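Local structure of putative phosphomannomutase (Thermus thermophilus, 1TUO) at residues Asn266-Arg278 with Phe328-Glu341. The protein probably works as a magnesium-dependent phosphosugar mutase of the phosphohexose mutase family, moving phosphate between positions on a sugar. Residues are numbered along the deposited sequence; the frame is centred on the assembly and turned at random.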
loop_
_atom_site.group_PDB
_atom_site.type_symbol
_atom_site.label_atom_id
_atom_site.label_comp_id
_atom_site.label_asym_id
_atom_site.label_seq_id
_atom_site.Cartn_x
_atom_site.Cartn_y
_atom_site.Cartn_z
ATOM N N ASN A 266 -10.922 -4.822 -8.027
ATOM C CA ASN A 266 -9.750 -3.948 -8.072
ATOM C C ASN A 266 -9.663 -2.769 -7.100
ATOM O O ASN A 266 -10.628 -2.432 -6.419
ATOM C CB ASN A 266 -9.524 -3.455 -9.514
ATOM C CG ASN A 266 -10.517 -2.396 -9.942
ATOM O OD1 ASN A 266 -10.921 -1.550 -9.147
ATOM N ND2 ASN A 266 -10.895 -2.420 -11.218
ATOM N N PRO A 267 -8.479 -2.134 -7.019
ATOM C CA PRO A 267 -8.241 -0.993 -6.131
ATOM C C PRO A 267 -9.227 0.161 -6.238
ATOM O O PRO A 267 -9.528 0.808 -5.237
ATOM C CB PRO A 267 -6.825 -0.572 -6.495
ATOM C CG PRO A 267 -6.175 -1.897 -6.776
ATOM C CD PRO A 267 -7.213 -2.573 -7.640
ATOM N N HIS A 268 -9.708 0.426 -7.447
ATOM C CA HIS A 268 -10.658 1.513 -7.675
ATOM C C HIS A 268 -11.979 1.146 -7.017
ATOM O O HIS A 268 -12.651 1.993 -6.427
ATOM C CB HIS A 268 -10.863 1.716 -9.177
ATOM C CG HIS A 268 -9.586 1.936 -9.929
ATOM N ND1 HIS A 268 -8.913 3.139 -9.920
ATOM C CD2 HIS A 268 -8.836 1.089 -10.673
ATOM C CE1 HIS A 268 -7.802 3.023 -10.627
ATOM N NE2 HIS A 268 -7.730 1.789 -11.094
ATOM N N GLN A 269 -12.342 -0.128 -7.125
ATOM C CA GLN A 269 -13.574 -0.611 -6.528
ATOM C C GLN A 269 -13.433 -0.599 -5.011
ATOM O O GLN A 269 -14.345 -0.186 -4.300
ATOM C CB GLN A 269 -13.884 -2.019 -7.031
ATOM C CG GLN A 269 -14.249 -2.049 -8.520
ATOM C CD GLN A 269 -14.393 -3.458 -9.064
ATOM O OE1 GLN A 269 -13.402 -4.158 -9.266
ATOM N NE2 GLN A 269 -15.629 -3.882 -9.300
ATOM N N VAL A 270 -12.284 -1.034 -4.513
ATOM C CA VAL A 270 -12.075 -1.037 -3.071
ATOM C C VAL A 270 -12.103 0.376 -2.515
ATOM O O VAL A 270 -12.793 0.655 -1.533
ATOM C CB VAL A 270 -10.726 -1.674 -2.697
ATOM C CG1 VAL A 270 -10.363 -1.338 -1.243
ATOM C CG2 VAL A 270 -10.801 -3.169 -2.888
ATOM N N LEU A 271 -11.348 1.270 -3.146
ATOM C CA LEU A 271 -11.270 2.648 -2.679
ATOM C C LEU A 271 -12.618 3.358 -2.660
ATOM O O LEU A 271 -12.979 3.981 -1.661
ATOM C CB LEU A 271 -10.287 3.447 -3.540
ATOM C CG LEU A 271 -10.128 4.916 -3.153
ATOM C CD1 LEU A 271 -9.602 5.043 -1.721
ATOM C CD2 LEU A 271 -9.171 5.580 -4.141
ATOM N N THR A 272 -13.364 3.269 -3.757
ATOM C CA THR A 272 -14.662 3.936 -3.810
ATOM C C THR A 272 -15.688 3.299 -2.877
ATOM O O THR A 272 -16.502 4.002 -2.272
ATOM C CB THR A 272 -15.225 3.967 -5.255
ATOM O OG1 THR A 272 -15.333 2.635 -5.769
ATOM C CG2 THR A 272 -14.309 4.782 -6.147
ATOM N N THR A 273 -15.654 1.975 -2.757
ATOM C CA THR A 273 -16.584 1.275 -1.875
ATOM C C THR A 273 -16.327 1.716 -0.432
ATOM O O THR A 273 -17.263 1.991 0.314
ATOM C CB THR A 273 -16.417 -0.262 -1.973
ATOM O OG1 THR A 273 -16.793 -0.703 -3.289
ATOM C CG2 THR A 273 -17.297 -0.964 -0.946
ATOM N N LEU A 274 -15.056 1.799 -0.047
ATOM C CA LEU A 274 -14.717 2.216 1.312
ATOM C C LEU A 274 -14.956 3.708 1.512
ATOM O O LEU A 274 -15.298 4.147 2.609
ATOM C CB LEU A 274 -13.259 1.856 1.644
ATOM C CG LEU A 274 -13.005 0.356 1.856
ATOM C CD1 LEU A 274 -11.550 0.138 2.266
ATOM C CD2 LEU A 274 -13.947 -0.197 2.933
ATOM N N ALA A 275 -14.791 4.500 0.457
ATOM C CA ALA A 275 -15.032 5.932 0.589
ATOM C C ALA A 275 -16.519 6.133 0.872
ATOM O O ALA A 275 -16.896 6.931 1.728
ATOM C CB ALA A 275 -14.641 6.671 -0.691
ATOM N N LEU A 276 -17.357 5.390 0.158
ATOM C CA LEU A 276 -18.802 5.499 0.337
ATOM C C LEU A 276 -19.206 5.061 1.737
ATOM O O LEU A 276 -19.972 5.740 2.409
ATOM C CB LEU A 276 -19.537 4.633 -0.687
ATOM C CG LEU A 276 -21.065 4.607 -0.572
ATOM C CD1 LEU A 276 -21.620 6.011 -0.768
ATOM C CD2 LEU A 276 -21.635 3.669 -1.628
ATOM N N TYR A 277 -18.687 3.918 2.162
ATOM C CA TYR A 277 -18.993 3.385 3.482
ATOM C C TYR A 277 -18.595 4.353 4.594
ATOM O O TYR A 277 -19.393 4.640 5.489
ATOM C CB TYR A 277 -18.282 2.044 3.682
ATOM C CG TYR A 277 -18.495 1.454 5.060
ATOM C CD1 TYR A 277 -17.433 1.313 5.953
ATOM C CD2 TYR A 277 -19.765 1.065 5.478
ATOM C CE1 TYR A 277 -17.636 0.799 7.233
ATOM C CE2 TYR A 277 -19.978 0.551 6.756
ATOM C CZ TYR A 277 -18.912 0.422 7.627
ATOM O OH TYR A 277 -19.125 -0.066 8.899
ATOM N N ARG A 278 -17.372 4.869 4.535
ATOM C CA ARG A 278 -16.903 5.790 5.563
ATOM C C ARG A 278 -17.693 7.093 5.546
ATOM O O ARG A 278 -17.996 7.656 6.600
ATOM C CB ARG A 278 -15.402 6.061 5.390
ATOM C CG ARG A 278 -14.529 4.890 5.831
ATOM C CD ARG A 278 -13.084 5.017 5.341
ATOM N NE ARG A 278 -12.305 6.069 6.003
ATOM C CZ ARG A 278 -11.854 6.012 7.256
ATOM N NH1 ARG A 278 -12.103 4.954 8.016
ATOM N NH2 ARG A 278 -11.123 7.009 7.746
ATOM N N PHE A 328 -10.483 12.132 5.085
ATOM C CA PHE A 328 -11.071 10.946 5.710
ATOM C C PHE A 328 -10.634 9.654 5.022
ATOM O O PHE A 328 -10.918 8.559 5.496
ATOM C CB PHE A 328 -12.610 11.034 5.794
ATOM C CG PHE A 328 -13.328 10.854 4.483
ATOM C CD1 PHE A 328 -13.480 11.918 3.601
ATOM C CD2 PHE A 328 -13.890 9.624 4.149
ATOM C CE1 PHE A 328 -14.189 11.761 2.401
ATOM C CE2 PHE A 328 -14.594 9.454 2.962
ATOM C CZ PHE A 328 -14.747 10.522 2.086
ATOM N N ILE A 329 -9.924 9.787 3.908
ATOM C CA ILE A 329 -9.421 8.615 3.196
ATOM C C ILE A 329 -8.457 9.059 2.103
ATOM O O ILE A 329 -8.571 10.163 1.577
ATOM C CB ILE A 329 -10.580 7.791 2.574
ATOM C CG1 ILE A 329 -10.086 6.386 2.216
ATOM C CG2 ILE A 329 -11.122 8.493 1.335
ATOM C CD1 ILE A 329 -11.209 5.436 1.792
ATOM N N GLY A 330 -7.488 8.208 1.781
ATOM C CA GLY A 330 -6.529 8.539 0.736
ATOM C C GLY A 330 -6.170 7.265 0.002
ATOM O O GLY A 330 -5.918 6.243 0.633
ATOM N N GLY A 331 -6.132 7.299 -1.322
ATOM C CA GLY A 331 -5.814 6.063 -2.011
ATOM C C GLY A 331 -5.083 6.178 -3.325
ATOM O O GLY A 331 -5.040 7.237 -3.956
ATOM N N GLU A 332 -4.503 5.053 -3.726
ATOM C CA GLU A 332 -3.767 4.955 -4.974
ATOM C C GLU A 332 -4.398 3.878 -5.849
ATOM O O GLU A 332 -5.187 3.061 -5.377
ATOM C CB GLU A 332 -2.315 4.594 -4.691
ATOM C CG GLU A 332 -1.569 5.621 -3.875
ATOM C CD GLU A 332 -0.162 5.173 -3.568
ATOM O OE1 GLU A 332 0.723 6.039 -3.431
ATOM O OE2 GLU A 332 0.050 3.948 -3.458
ATOM N N GLU A 333 -4.038 3.877 -7.124
ATOM C CA GLU A 333 -4.570 2.904 -8.065
ATOM C C GLU A 333 -3.929 1.528 -7.888
ATOM O O GLU A 333 -4.313 0.570 -8.557
ATOM C CB GLU A 333 -4.347 3.405 -9.493
ATOM C CG GLU A 333 -3.124 4.288 -9.632
ATOM C CD GLU A 333 -1.853 3.604 -9.171
ATOM O OE1 GLU A 333 -1.062 4.244 -8.443
ATOM O OE2 GLU A 333 -1.644 2.429 -9.543
ATOM N N SER A 334 -2.969 1.439 -6.971
ATOM C CA SER A 334 -2.252 0.189 -6.719
ATOM C C SER A 334 -2.722 -0.645 -5.533
ATOM O O SER A 334 -2.115 -1.673 -5.220
ATOM C CB SER A 334 -0.760 0.476 -6.559
ATOM O OG SER A 334 -0.207 0.911 -7.785
ATOM N N GLY A 335 -3.788 -0.212 -4.868
ATOM C CA GLY A 335 -4.298 -0.975 -3.745
ATOM C C GLY A 335 -3.918 -0.420 -2.386
ATOM O O GLY A 335 -4.364 -0.928 -1.356
ATOM N N GLY A 336 -3.078 0.609 -2.378
ATOM C CA GLY A 336 -2.676 1.207 -1.118
ATOM C C GLY A 336 -3.733 2.205 -0.683
ATOM O O GLY A 336 -4.132 3.069 -1.463
ATOM N N VAL A 337 -4.192 2.081 0.556
ATOM C CA VAL A 337 -5.204 2.984 1.094
ATOM C C VAL A 337 -4.769 3.424 2.487
ATOM O O VAL A 337 -4.306 2.606 3.284
ATOM C CB VAL A 337 -6.578 2.302 1.227
ATOM C CG1 VAL A 337 -7.636 3.345 1.611
ATOM C CG2 VAL A 337 -6.951 1.600 -0.081
ATOM N N GLY A 338 -4.925 4.713 2.769
ATOM C CA GLY A 338 -4.557 5.246 4.067
ATOM C C GLY A 338 -5.762 5.842 4.773
ATOM O O GLY A 338 -6.690 6.340 4.135
ATOM N N TYR A 339 -5.736 5.791 6.099
ATOM C CA TYR A 339 -6.819 6.298 6.934
ATOM C C TYR A 339 -6.190 7.282 7.916
ATOM O O TYR A 339 -5.527 6.886 8.876
ATOM C CB TYR A 339 -7.470 5.112 7.648
ATOM C CG TYR A 339 -7.831 4.017 6.667
ATOM C CD1 TYR A 339 -8.984 4.104 5.877
ATOM C CD2 TYR A 339 -6.973 2.940 6.457
ATOM C CE1 TYR A 339 -9.264 3.142 4.900
ATOM C CE2 TYR A 339 -7.239 1.982 5.488
ATOM C CZ TYR A 339 -8.382 2.086 4.712
ATOM O OH TYR A 339 -8.624 1.133 3.744
ATOM N N PRO A 340 -6.391 8.586 7.676
ATOM C CA PRO A 340 -5.862 9.689 8.486
ATOM C C PRO A 340 -5.907 9.568 10.010
ATOM O O PRO A 340 -4.911 9.840 10.681
ATOM C CB PRO A 340 -6.627 10.912 7.959
ATOM C CG PRO A 340 -7.872 10.328 7.353
ATOM C CD PRO A 340 -7.364 9.087 6.688
ATOM N N GLU A 341 -7.045 9.161 10.564
ATOM C CA GLU A 341 -7.154 9.042 12.014
ATOM C C GLU A 341 -6.341 7.882 12.586
ATOM O O GLU A 341 -6.222 7.740 13.804
ATOM C CB GLU A 341 -8.628 8.926 12.426
ATOM C CG GLU A 341 -9.547 8.322 11.372
ATOM C CD GLU A 341 -9.552 6.890 10.886
ATOM O OE1 GLU A 341 -9.276 6.253 11.892
ATOM O OE2 GLU A 341 -9.930 6.364 9.841
#
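From Pro267, seated on the turn at Gly335, to Arg278, beside Phe328, helix 267-278 runs antiparallel to strand 329-331 (174°), the two axes 9.4 Å apart, and nearly parallel to strand 337-339 (20°). Strand 337-339 is the outer strand of the four-stranded domain III sheet and 329-331 lies next to it; the helix packs across one face of both. At the centre, Leu271, its CG anti to the backbone N, sends CD1 down to Ile329 CD1 at 3.9 Å and onto the CA of Gly331, where a beta carbon would collide with it. Ile329 CD1 also reaches Leu274 CB and the backbone of Ala275. Leu274 crosses Tyr339 at about a right angle, its CD1 3.4 Å from the phenol OH, which shares a hydrogen bond with Thr351 OG1. Toward the C-terminal end Arg278 bends at chi3 (71°) and meets Phe328 O side-on: NE (2.9 Å) and NH2 (2.7 Å) both donate to this one oxygen, which lies in the guanidinium plane. Tyr339 CD1 sits 3.7 Å above the centre of one face of that plane, presenting its ring edge. The Glu341 carboxylate, nearly coplanar with the guanidinium, takes a salt bridge from NH2 through OE2, although the modelled length is doubtfully short. A methionine replacing Arg278 would probably leave Phe328 O without its paired donors and the Glu341 carboxylate without its counter-charge. At the other end Pro267 CB rests 3.4 Å from Glu333 O, and Asn266 and Gln269 close a capping box. The Gly-Glu-Glu-Ser-Gly turn, consistent with the sugar-binding loop of related phosphohexomutases, thus rests on Pro267 and His268, while apolar packing joins helix to strands and a buried arginine binds the hairpin's far end through a backbone carbonyl and a carboxylate.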